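Local coordinates for ABC transporter (PDB 4G68), which probably serves as the extracellular solute-binding component of an ABC transporter, capturing xylan-derived oligosaccharides for uptake by a thermophilic bacterium, at residues S229-A234 / Y421-Q426; M209-E214 / T236-K241; F43-T48 / E74-N79. All coordinates share one frame; numbering follows the deposited sequence.

Interaction 1: residues S229-A234 / Y421-Q426; sequences SFDNQA and YSKQMQ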
loop_
_atom_site.group_PDB
_atom_site.type_symbol
_atom_site.label_atom_id
_atom_site.label_comp_id
_atom_site.label_asym_id
_atom_site.label_seq_id
_atom_site.Cartn_x
_atom_site.Cartn_y
_atom_site.Cartn_z
ATOM N N SER C 229 7.464 -6.029 -23.335
ATOM C CA SER C 229 6.467 -5.041 -23.704
ATOM C C SER C 229 5.222 -5.185 -22.800
ATOM O O SER C 229 4.833 -6.308 -22.432
ATOM C CB SER C 229 6.072 -5.238 -25.165
ATOM O OG SER C 229 4.996 -4.397 -25.492
ATOM N N PHE C 230 4.604 -4.052 -22.474
ATOM C CA PHE C 230 3.275 -3.993 -21.827
ATOM C C PHE C 230 2.128 -4.489 -22.732
ATOM O O PHE C 230 1.044 -4.904 -22.256
ATOM C CB PHE C 230 2.951 -2.558 -21.415
ATOM C CG PHE C 230 3.716 -2.078 -20.225
ATOM C CD1 PHE C 230 3.342 -2.457 -18.943
ATOM C CD2 PHE C 230 4.806 -1.218 -20.394
ATOM C CE1 PHE C 230 4.052 -1.972 -17.837
ATOM C CE2 PHE C 230 5.529 -0.736 -19.300
ATOM C CZ PHE C 230 5.146 -1.124 -18.019
ATOM N N ASP C 231 2.337 -4.391 -24.034
ATOM C CA ASP C 231 1.330 -4.848 -24.989
ATOM C C ASP C 231 1.499 -6.373 -25.143
ATOM O O ASP C 231 2.110 -6.856 -26.085
ATOM C CB ASP C 231 1.484 -4.111 -26.340
ATOM C CG ASP C 231 0.267 -4.280 -27.247
ATOM O OD1 ASP C 231 -0.740 -4.888 -26.817
ATOM O OD2 ASP C 231 0.308 -3.809 -28.413
ATOM N N ASN C 232 0.988 -7.104 -24.154
ATOM C CA ASN C 232 1.109 -8.543 -24.068
ATOM C C ASN C 232 -0.271 -9.054 -23.637
ATOM O O ASN C 232 -0.958 -8.406 -22.862
ATOM C CB ASN C 232 2.183 -8.862 -23.020
ATOM C CG ASN C 232 2.291 -10.340 -22.695
ATOM O OD1 ASN C 232 1.338 -10.962 -22.171
ATOM N ND2 ASN C 232 3.469 -10.925 -22.976
ATOM N N GLN C 233 -0.669 -10.225 -24.119
ATOM C CA GLN C 233 -2.044 -10.723 -23.891
ATOM C C GLN C 233 -2.444 -10.811 -22.397
ATOM O O GLN C 233 -3.602 -10.481 -21.987
ATOM C CB GLN C 233 -2.228 -12.103 -24.538
ATOM C CG GLN C 233 -3.685 -12.512 -24.700
ATOM C CD GLN C 233 -4.446 -11.528 -25.560
ATOM O OE1 GLN C 233 -5.458 -10.966 -25.141
ATOM N NE2 GLN C 233 -3.948 -11.302 -26.770
ATOM N N ALA C 234 -1.489 -11.275 -21.590
ATOM C CA ALA C 234 -1.738 -11.421 -20.158
ATOM C C ALA C 234 -2.264 -10.130 -19.560
ATOM O O ALA C 234 -3.130 -10.203 -18.710
ATOM C CB ALA C 234 -0.492 -11.897 -19.417
ATOM N N TYR C 421 -5.696 0.007 -24.281
ATOM C CA TYR C 421 -5.026 0.160 -23.014
ATOM C C TYR C 421 -3.590 -0.293 -23.106
ATOM O O TYR C 421 -2.724 0.441 -22.736
ATOM C CB TYR C 421 -5.721 -0.625 -21.920
ATOM C CG TYR C 421 -4.872 -0.717 -20.686
ATOM C CD1 TYR C 421 -4.735 0.373 -19.829
ATOM C CD2 TYR C 421 -4.179 -1.895 -20.392
ATOM C CE1 TYR C 421 -3.947 0.293 -18.691
ATOM C CE2 TYR C 421 -3.389 -1.980 -19.256
ATOM C CZ TYR C 421 -3.277 -0.885 -18.427
ATOM O OH TYR C 421 -2.477 -1.006 -17.339
ATOM N N SER C 422 -3.372 -1.514 -23.603
ATOM C CA SER C 422 -2.066 -2.136 -23.603
ATOM C C SER C 422 -1.132 -1.468 -24.599
ATOM O O SER C 422 0.054 -1.338 -24.298
ATOM C CB SER C 422 -2.143 -3.637 -23.851
ATOM O OG SER C 422 -2.908 -4.292 -22.852
ATOM N N LYS C 423 -1.683 -1.050 -25.755
ATOM C CA LYS C 423 -0.954 -0.278 -26.789
ATOM C C LYS C 423 -0.402 1.027 -26.245
ATOM O O LYS C 423 0.779 1.344 -26.466
ATOM C CB LYS C 423 -1.861 0.055 -27.981
ATOM C CG LYS C 423 -2.151 -1.110 -28.917
ATOM C CD LYS C 423 -1.180 -1.165 -30.098
ATOM C CE LYS C 423 -1.785 -1.941 -31.256
ATOM N NZ LYS C 423 -1.607 -3.409 -31.083
ATOM N N GLN C 424 -1.273 1.779 -25.562
ATOM C CA GLN C 424 -0.922 3.041 -24.952
ATOM C C GLN C 424 0.022 2.899 -23.744
ATOM O O GLN C 424 0.774 3.829 -23.450
ATOM C CB GLN C 424 -2.167 3.847 -24.594
ATOM C CG GLN C 424 -2.908 4.373 -25.815
ATOM C CD GLN C 424 -4.076 5.270 -25.474
ATOM O OE1 GLN C 424 -3.955 6.193 -24.659
ATOM N NE2 GLN C 424 -5.207 5.020 -26.106
ATOM N N MET C 425 -0.005 1.759 -23.049
ATOM C CA MET C 425 0.920 1.546 -21.899
ATOM C C MET C 425 2.325 1.415 -22.467
ATOM O O MET C 425 3.265 2.075 -21.998
ATOM C CB MET C 425 0.533 0.325 -21.050
ATOM C CG MET C 425 -0.571 0.578 -20.018
ATOM S SD MET C 425 -0.058 1.587 -18.603
ATOM C CE MET C 425 1.133 0.418 -17.959
ATOM N N GLN C 426 2.450 0.631 -23.533
ATOM C CA GLN C 426 3.745 0.402 -24.160
ATOM C C GLN C 426 4.327 1.642 -24.872
ATOM O O GLN C 426 5.528 1.928 -24.722
ATOM C CB GLN C 426 3.689 -0.805 -25.076
ATOM C CG GLN C 426 4.960 -1.062 -25.863
ATOM C CD GLN C 426 6.097 -1.615 -25.023
ATOM O OE1 GLN C 426 5.938 -1.984 -23.823
ATOM N NE2 GLN C 426 7.259 -1.737 -25.657
HETATM O O HOH W 1 -0.518 -3.382 -21.077
#
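An ST turn at Ser229, leading into the N-cap of helix 233-248, packs against the C-terminal helix 418-429, with Phe230 and Asp231 facing Ser422, Met425 and Gln426. Ser229 OG closes the turn by accepting from Asp231 N, and Gln426 reaches the same corner of the loop. Its CG stands anti to the backbone N (chi1 175°) and the bend at chi2 turns CD toward the loop; Gln426 OE1 accepts from Phe230 N at 2.8 Å. The donor nitrogen stands above the plane of the side-chain carbonyl, 39° out of it, and the bond bends to 153° at the hydrogen. Asn430 ND2 gives OE1 a second donor.

Next to this polar corner the contact is apolar. Met425, bent at both chi2 and chi3, lays CE over one face of the Phe230 ring, 4.0 Å from the centroid and shifted toward the rim, a CH-pi contact; Met425 CB meets Phe230 CB at 3.8 Å. Helix 217-224 also packs on this ring through Ala223 and Leu224.

Ser422 turns CB toward Asp231 OD1, while its OG pairs with Thr236 OG1 of helix 233-248. A water lies near both Phe230 O and Ser422 OG, but the bridge it would make is doubtful. At the exposed side, Lys423, bent at chi2 and chi4, crosses the Asp231 side chain obliquely; CD and NZ both lie near OD2. The resulting salt bridge is long and its hydrogen bond weak, with Lys423 NZ 3.3 Å from Asp231 OD2.

Interaction 2: residues M209-E214 / T236-K241; sequences MIALRE and TDAAQK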
loop_
_atom_site.group_PDB
_atom_site.type_symbol
_atom_site.label_atom_id
_atom_site.label_comp_id
_atom_site.label_asym_id
_atom_site.label_seq_id
_atom_site.Cartn_x
_atom_site.Cartn_y
_atom_site.Cartn_z
ATOM N N MET C 209 -3.123 -6.395 -9.420
ATOM C CA MET C 209 -3.321 -7.744 -8.858
ATOM C C MET C 209 -3.732 -8.719 -9.936
ATOM O O MET C 209 -3.235 -9.849 -9.970
ATOM C CB MET C 209 -4.389 -7.819 -7.753
ATOM C CG MET C 209 -5.044 -9.238 -7.763
ATOM S SD MET C 209 -3.867 -10.452 -7.076
ATOM C CE MET C 209 -3.365 -9.482 -5.641
ATOM N N ILE C 210 -4.680 -8.290 -10.773
ATOM C CA ILE C 210 -5.187 -9.147 -11.809
ATOM C C ILE C 210 -4.064 -9.461 -12.800
ATOM O O ILE C 210 -3.868 -10.653 -13.104
ATOM C CB ILE C 210 -6.476 -8.601 -12.501
ATOM C CG1 ILE C 210 -7.598 -8.281 -11.470
ATOM C CG2 ILE C 210 -6.911 -9.595 -13.596
ATOM C CD1 ILE C 210 -8.652 -7.243 -11.998
ATOM N N ALA C 211 -3.274 -8.451 -13.220
ATOM C CA ALA C 211 -2.032 -8.683 -14.072
ATOM C C ALA C 211 -1.094 -9.678 -13.397
ATOM O O ALA C 211 -0.503 -10.561 -14.039
ATOM C CB ALA C 211 -1.317 -7.346 -14.388
ATOM N N LEU C 212 -0.957 -9.587 -12.084
ATOM C CA LEU C 212 -0.068 -10.611 -11.388
ATOM C C LEU C 212 -0.614 -12.016 -11.441
ATOM O O LEU C 212 0.129 -13.016 -11.678
ATOM C CB LEU C 212 0.216 -10.186 -9.976
ATOM C CG LEU C 212 1.214 -10.829 -9.032
ATOM C CD1 LEU C 212 0.969 -10.239 -7.647
ATOM C CD2 LEU C 212 1.034 -12.299 -8.863
ATOM N N ARG C 213 -1.936 -12.122 -11.304
ATOM C CA ARG C 213 -2.569 -13.410 -11.466
ATOM C C ARG C 213 -2.516 -13.931 -12.915
ATOM O O ARG C 213 -2.299 -15.123 -13.089
ATOM C CB ARG C 213 -3.989 -13.366 -10.965
ATOM C CG ARG C 213 -4.017 -13.177 -9.475
ATOM C CD ARG C 213 -4.000 -14.471 -8.783
ATOM N NE ARG C 213 -4.274 -14.323 -7.335
ATOM C CZ ARG C 213 -3.340 -14.154 -6.389
ATOM N NH1 ARG C 213 -2.048 -14.125 -6.736
ATOM N NH2 ARG C 213 -3.696 -14.085 -5.089
ATOM N N GLU C 214 -2.679 -13.050 -13.914
ATOM C CA GLU C 214 -2.708 -13.468 -15.362
ATOM C C GLU C 214 -1.337 -13.872 -15.913
ATOM O O GLU C 214 -1.196 -14.854 -16.676
ATOM C CB GLU C 214 -3.272 -12.384 -16.281
ATOM C CG GLU C 214 -4.750 -11.966 -16.096
ATOM C CD GLU C 214 -5.749 -12.937 -16.734
ATOM O OE1 GLU C 214 -5.459 -14.160 -16.809
ATOM O OE2 GLU C 214 -6.861 -12.485 -17.113
ATOM N N THR C 236 -3.454 -7.295 -21.367
ATOM C CA THR C 236 -4.731 -6.986 -21.998
ATOM C C THR C 236 -5.836 -7.802 -21.272
ATOM O O THR C 236 -6.794 -7.207 -20.687
ATOM C CB THR C 236 -4.713 -7.263 -23.523
ATOM O OG1 THR C 236 -3.511 -6.718 -24.074
ATOM C CG2 THR C 236 -5.894 -6.573 -24.235
ATOM N N ASP C 237 -5.657 -9.129 -21.244
ATOM C CA ASP C 237 -6.545 -10.057 -20.516
ATOM C C ASP C 237 -6.853 -9.611 -19.096
ATOM O O ASP C 237 -7.968 -9.796 -18.665
ATOM C CB ASP C 237 -5.986 -11.472 -20.442
ATOM C CG ASP C 237 -6.165 -12.279 -21.750
ATOM O OD1 ASP C 237 -6.884 -11.847 -22.704
ATOM O OD2 ASP C 237 -5.569 -13.392 -21.784
ATOM N N ALA C 238 -5.862 -9.051 -18.371
ATOM C CA ALA C 238 -6.159 -8.398 -17.071
ATOM C C ALA C 238 -7.103 -7.169 -17.191
ATOM O O ALA C 238 -8.018 -6.980 -16.376
ATOM C CB ALA C 238 -4.874 -8.039 -16.313
ATOM N N ALA C 239 -6.893 -6.338 -18.204
ATOM C CA ALA C 239 -7.700 -5.129 -18.397
ATOM C C ALA C 239 -9.124 -5.591 -18.727
ATOM O O ALA C 239 -10.104 -5.112 -18.134
ATOM C CB ALA C 239 -7.121 -4.243 -19.481
ATOM N N GLN C 240 -9.225 -6.563 -19.624
ATOM C CA GLN C 240 -10.525 -7.152 -19.933
ATOM C C GLN C 240 -11.212 -7.596 -18.618
ATOM O O GLN C 240 -12.346 -7.209 -18.360
ATOM C CB GLN C 240 -10.404 -8.316 -20.928
ATOM C CG GLN C 240 -11.749 -8.924 -21.341
ATOM C CD GLN C 240 -12.706 -7.879 -21.844
ATOM O OE1 GLN C 240 -12.541 -7.339 -22.936
ATOM N NE2 GLN C 240 -13.701 -7.559 -21.032
ATOM N N LYS C 241 -10.515 -8.374 -17.792
ATOM C CA LYS C 241 -11.103 -8.778 -16.489
ATOM C C LYS C 241 -11.480 -7.671 -15.496
ATOM O O LYS C 241 -12.384 -7.889 -14.669
ATOM C CB LYS C 241 -10.231 -9.807 -15.781
ATOM C CG LYS C 241 -10.043 -11.086 -16.573
ATOM C CD LYS C 241 -10.394 -12.231 -15.679
ATOM C CE LYS C 241 -10.536 -13.553 -16.414
ATOM N NZ LYS C 241 -9.213 -14.143 -16.738
#
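Helices 209-214 and 236-241 run in roughly opposed directions, 131° between their N-to-C senses, with axes 8.5 Å apart at closest and Ala211 facing Ala238 at the nearest approach of the backbones. Small residues make this spacing possible. Ala238 CB points into the other helix and comes within 3.5 Å of Ala211 N, so a methyl group rests directly on the backbone, while the two alanine CB atoms lie 4.1 Å apart. Ile210 meets the same methyl: its CG2 branch, anti to the backbone N, lies 3.7 Å from Ala238 CB and also touches Lys241 CB, one helical turn on.

Glu214 supplies the polar half. Its chain bends at chi2 (-79°) and crosses the Asp237 side chain at about a right angle, while CG packs on Ala238. Lys241 comes to it obliquely, its own chain bent at chi2 and chi4, and NZ binds Glu214 OE2 at 2.9 Å in a salt bridge. The ammonium group meets that oxygen on its syn side, 30° out of the carboxylate plane. Two other oxygens stand near this charge: Asp237 O lies 3.3 Å from Glu214 OE2, acceptor against acceptor, and Asp237 OD2 is 4.9 Å from Glu214 OE2. Lys241 probably offsets the unfavourable field of both at the buried carboxylate.

The pair belongs to the helical part of a periplasmic-binding-protein-type fold. Tyr207 of helix 201-215 extends the packing onto Ala238 and Ala239, Phe235 touches Ala211, and Leu242 touches Ile210. Beyond them, Pro418 of helix 418-429 covers Thr236, Ala239 and Gln240, while Ile305 from a loop touches both Arg213 and Lys241.

Interaction 3: residues F43-T48 / E74-N79; sequences FWNLFT and ESVTEN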
loop_
_atom_site.group_PDB
_atom_site.type_symbol
_atom_site.label_atom_id
_atom_site.label_comp_id
_atom_site.label_asym_id
_atom_site.label_seq_id
_atom_site.Cartn_x
_atom_site.Cartn_y
_atom_site.Cartn_z
ATOM N N PHE C 43 9.764 16.378 11.055
ATOM C CA PHE C 43 9.420 15.017 10.623
ATOM C C PHE C 43 8.081 15.101 9.912
ATOM O O PHE C 43 7.121 15.599 10.507
ATOM C CB PHE C 43 9.312 14.119 11.856
ATOM C CG PHE C 43 8.711 12.761 11.594
ATOM C CD1 PHE C 43 9.167 11.949 10.535
ATOM C CD2 PHE C 43 7.682 12.280 12.435
ATOM C CE1 PHE C 43 8.610 10.706 10.313
ATOM C CE2 PHE C 43 7.129 11.027 12.207
ATOM C CZ PHE C 43 7.608 10.240 11.158
ATOM N N TRP C 44 8.033 14.700 8.634
ATOM C CA TRP C 44 6.758 14.646 7.926
ATOM C C TRP C 44 6.271 13.221 7.757
ATOM O O TRP C 44 7.067 12.328 7.477
ATOM C CB TRP C 44 6.841 15.276 6.538
ATOM C CG TRP C 44 7.218 16.765 6.513
ATOM C CD1 TRP C 44 7.424 17.635 7.588
ATOM C CD2 TRP C 44 7.434 17.589 5.310
ATOM N NE1 TRP C 44 7.763 18.912 7.144
ATOM C CE2 TRP C 44 7.767 18.953 5.792
ATOM C CE3 TRP C 44 7.386 17.343 3.940
ATOM C CZ2 TRP C 44 8.065 19.986 4.919
ATOM C CZ3 TRP C 44 7.687 18.404 3.063
ATOM C CH2 TRP C 44 8.015 19.695 3.547
ATOM N N ASN C 45 4.954 13.018 7.896
ATOM C CA ASN C 45 4.318 11.703 7.639
ATOM C C ASN C 45 2.864 11.878 7.172
ATOM O O ASN C 45 2.352 13.020 7.126
ATOM C CB ASN C 45 4.433 10.772 8.864
ATOM C CG ASN C 45 3.648 11.285 10.054
ATOM O OD1 ASN C 45 2.427 11.085 10.134
ATOM N ND2 ASN C 45 4.330 11.972 10.965
ATOM N N LEU C 46 2.215 10.766 6.813
ATOM C CA LEU C 46 0.859 10.828 6.252
ATOM C C LEU C 46 -0.224 10.181 7.139
ATOM O O LEU C 46 -1.382 9.996 6.685
ATOM C CB LEU C 46 0.811 10.247 4.845
ATOM C CG LEU C 46 1.175 8.773 4.633
ATOM C CD1 LEU C 46 0.519 7.814 5.628
ATOM C CD2 LEU C 46 0.837 8.335 3.210
ATOM N N PHE C 47 0.132 9.864 8.395
ATOM C CA PHE C 47 -0.821 9.237 9.344
ATOM C C PHE C 47 -1.924 10.156 9.903
ATOM O O PHE C 47 -1.904 10.599 11.072
ATOM C CB PHE C 47 -0.085 8.505 10.461
ATOM C CG PHE C 47 0.654 7.296 9.986
ATOM C CD1 PHE C 47 -0.020 6.120 9.669
ATOM C CD2 PHE C 47 2.038 7.331 9.846
ATOM C CE1 PHE C 47 0.687 5.002 9.226
ATOM C CE2 PHE C 47 2.741 6.228 9.384
ATOM C CZ PHE C 47 2.062 5.051 9.082
ATOM N N THR C 48 -2.927 10.372 9.063
ATOM C CA THR C 48 -3.933 11.405 9.296
ATOM C C THR C 48 -5.173 10.921 10.052
ATOM O O THR C 48 -5.782 11.681 10.812
ATOM C CB THR C 48 -4.336 12.024 7.956
ATOM O OG1 THR C 48 -5.409 12.931 8.153
ATOM C CG2 THR C 48 -4.745 10.964 6.949
ATOM N N GLU C 74 6.364 17.569 14.129
ATOM C CA GLU C 74 5.855 16.903 12.932
ATOM C C GLU C 74 4.915 17.785 12.143
ATOM O O GLU C 74 4.314 18.707 12.685
ATOM C CB GLU C 74 5.182 15.557 13.302
ATOM C CG GLU C 74 3.951 15.701 14.194
ATOM C CD GLU C 74 3.080 14.451 14.267
ATOM O OE1 GLU C 74 3.123 13.606 13.342
ATOM O OE2 GLU C 74 2.318 14.344 15.260
ATOM N N SER C 75 4.785 17.511 10.854
ATOM C CA SER C 75 3.685 18.059 10.091
ATOM C C SER C 75 3.020 16.895 9.314
ATOM O O SER C 75 3.682 16.134 8.600
ATOM C CB SER C 75 4.159 19.232 9.208
ATOM O OG SER C 75 3.283 19.468 8.083
ATOM N N VAL C 76 1.709 16.733 9.515
ATOM C CA VAL C 76 0.982 15.599 8.935
ATOM C C VAL C 76 0.109 16.029 7.746
ATOM O O VAL C 76 -0.589 17.044 7.804
ATOM C CB VAL C 76 0.198 14.843 10.024
ATOM C CG1 VAL C 76 -0.556 15.796 10.929
ATOM C CG2 VAL C 76 -0.710 13.791 9.432
ATOM N N THR C 77 0.178 15.255 6.661
ATOM C CA THR C 77 -0.510 15.593 5.419
ATOM C C THR C 77 -1.155 14.343 4.894
ATOM O O THR C 77 -0.525 13.285 4.912
ATOM C CB THR C 77 0.485 16.109 4.353
ATOM O OG1 THR C 77 1.274 17.176 4.907
ATOM C CG2 THR C 77 -0.269 16.591 3.092
ATOM N N GLU C 78 -2.386 14.482 4.385
ATOM C CA GLU C 78 -3.100 13.369 3.759
ATOM C C GLU C 78 -2.235 12.731 2.661
ATOM O O GLU C 78 -1.599 13.427 1.845
ATOM C CB GLU C 78 -4.494 13.792 3.233
ATOM C CG GLU C 78 -5.301 12.663 2.551
ATOM C CD GLU C 78 -4.876 12.380 1.125
ATOM O OE1 GLU C 78 -4.459 13.332 0.423
ATOM O OE2 GLU C 78 -4.893 11.191 0.685
ATOM N N ASN C 79 -2.209 11.398 2.682
ATOM C CA ASN C 79 -1.534 10.553 1.694
ATOM C C ASN C 79 -1.297 11.137 0.255
ATOM O O ASN C 79 -0.139 11.264 -0.227
ATOM C CB ASN C 79 -2.353 9.228 1.618
ATOM C CG ASN C 79 -1.824 8.285 0.608
ATOM O OD1 ASN C 79 -0.604 8.193 0.429
ATOM N ND2 ASN C 79 -2.716 7.577 -0.089
#
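Ser75 N donates to Phe43 O at 3.0 Å, with an angle of 150° at the hydrogen, between two parallel strands of a beta-alpha-beta unit. Strand 40-45, helix 52-66 and strand 71-76 form this unit, an element of the periplasmic-binding-protein fold. The backbone pairing alternates in the parallel manner: Asn45 N makes a weak bond to Ser75 O, and Asn45 O accepts from Thr77 N at 3.2 Å and also receives a CA-H contact from Val76.

The Asn45 side chain works in both directions. Its CG lies between the backbone N and the carbonyl carbon (chi1 66°). ND2 donates to Glu74 OE1 at 3.1 Å in a nearly straight bond (166°); the acceptor lies close to the amide plane and is met almost along its own C-O axis. OD1 accepts from Phe47 N, in plane and on a lone pair, closing an Asx turn. Together the two bonds fix the rotation of the amide and tie the strand end to the turn that follows it.

On the same side, Phe43 packs against Ile60 of helix 52-66, and Val56 and Lys57 of that helix touch Glu74. Trp44 and Ser75 share the other face, where Trp44 CD1 lies 4.0 Å from Ser75 CB and the indole forms a cation-pi contact with Lys85 of helix 79-91.

At the strand end, Val76 CG2 lies 3.8 Å from Phe47 O and against Thr48 CA. Leu46 and Asn79 then lie side by side, pointing the same way, with Leu46 CD2 resting on Asn79 CB at 3.7 Å.

Overall arrangement
Interactions 1 and 2 are neighbours, their centres 11 Å apart, and both use helix 233-248: its entry loop meets the C-terminal helix in one, and its first turns meet helix 201-215 in the other. They touch directly, with Ser422 OG 2.8 Å from Thr236 OG1 in a probable hydrogen bond, and Tyr421 CD2 packing on Ala239 CB. Interaction 3 lies on the opposite side of the chain's centre, its centre 36 Å from that of interaction 1 and 33 Å from that of interaction 2; the nearest atoms are about 19 and 17 Å away. Interaction 3 pairs two strands; interaction 2 joins two helices, and interaction 1 a loop to a helix.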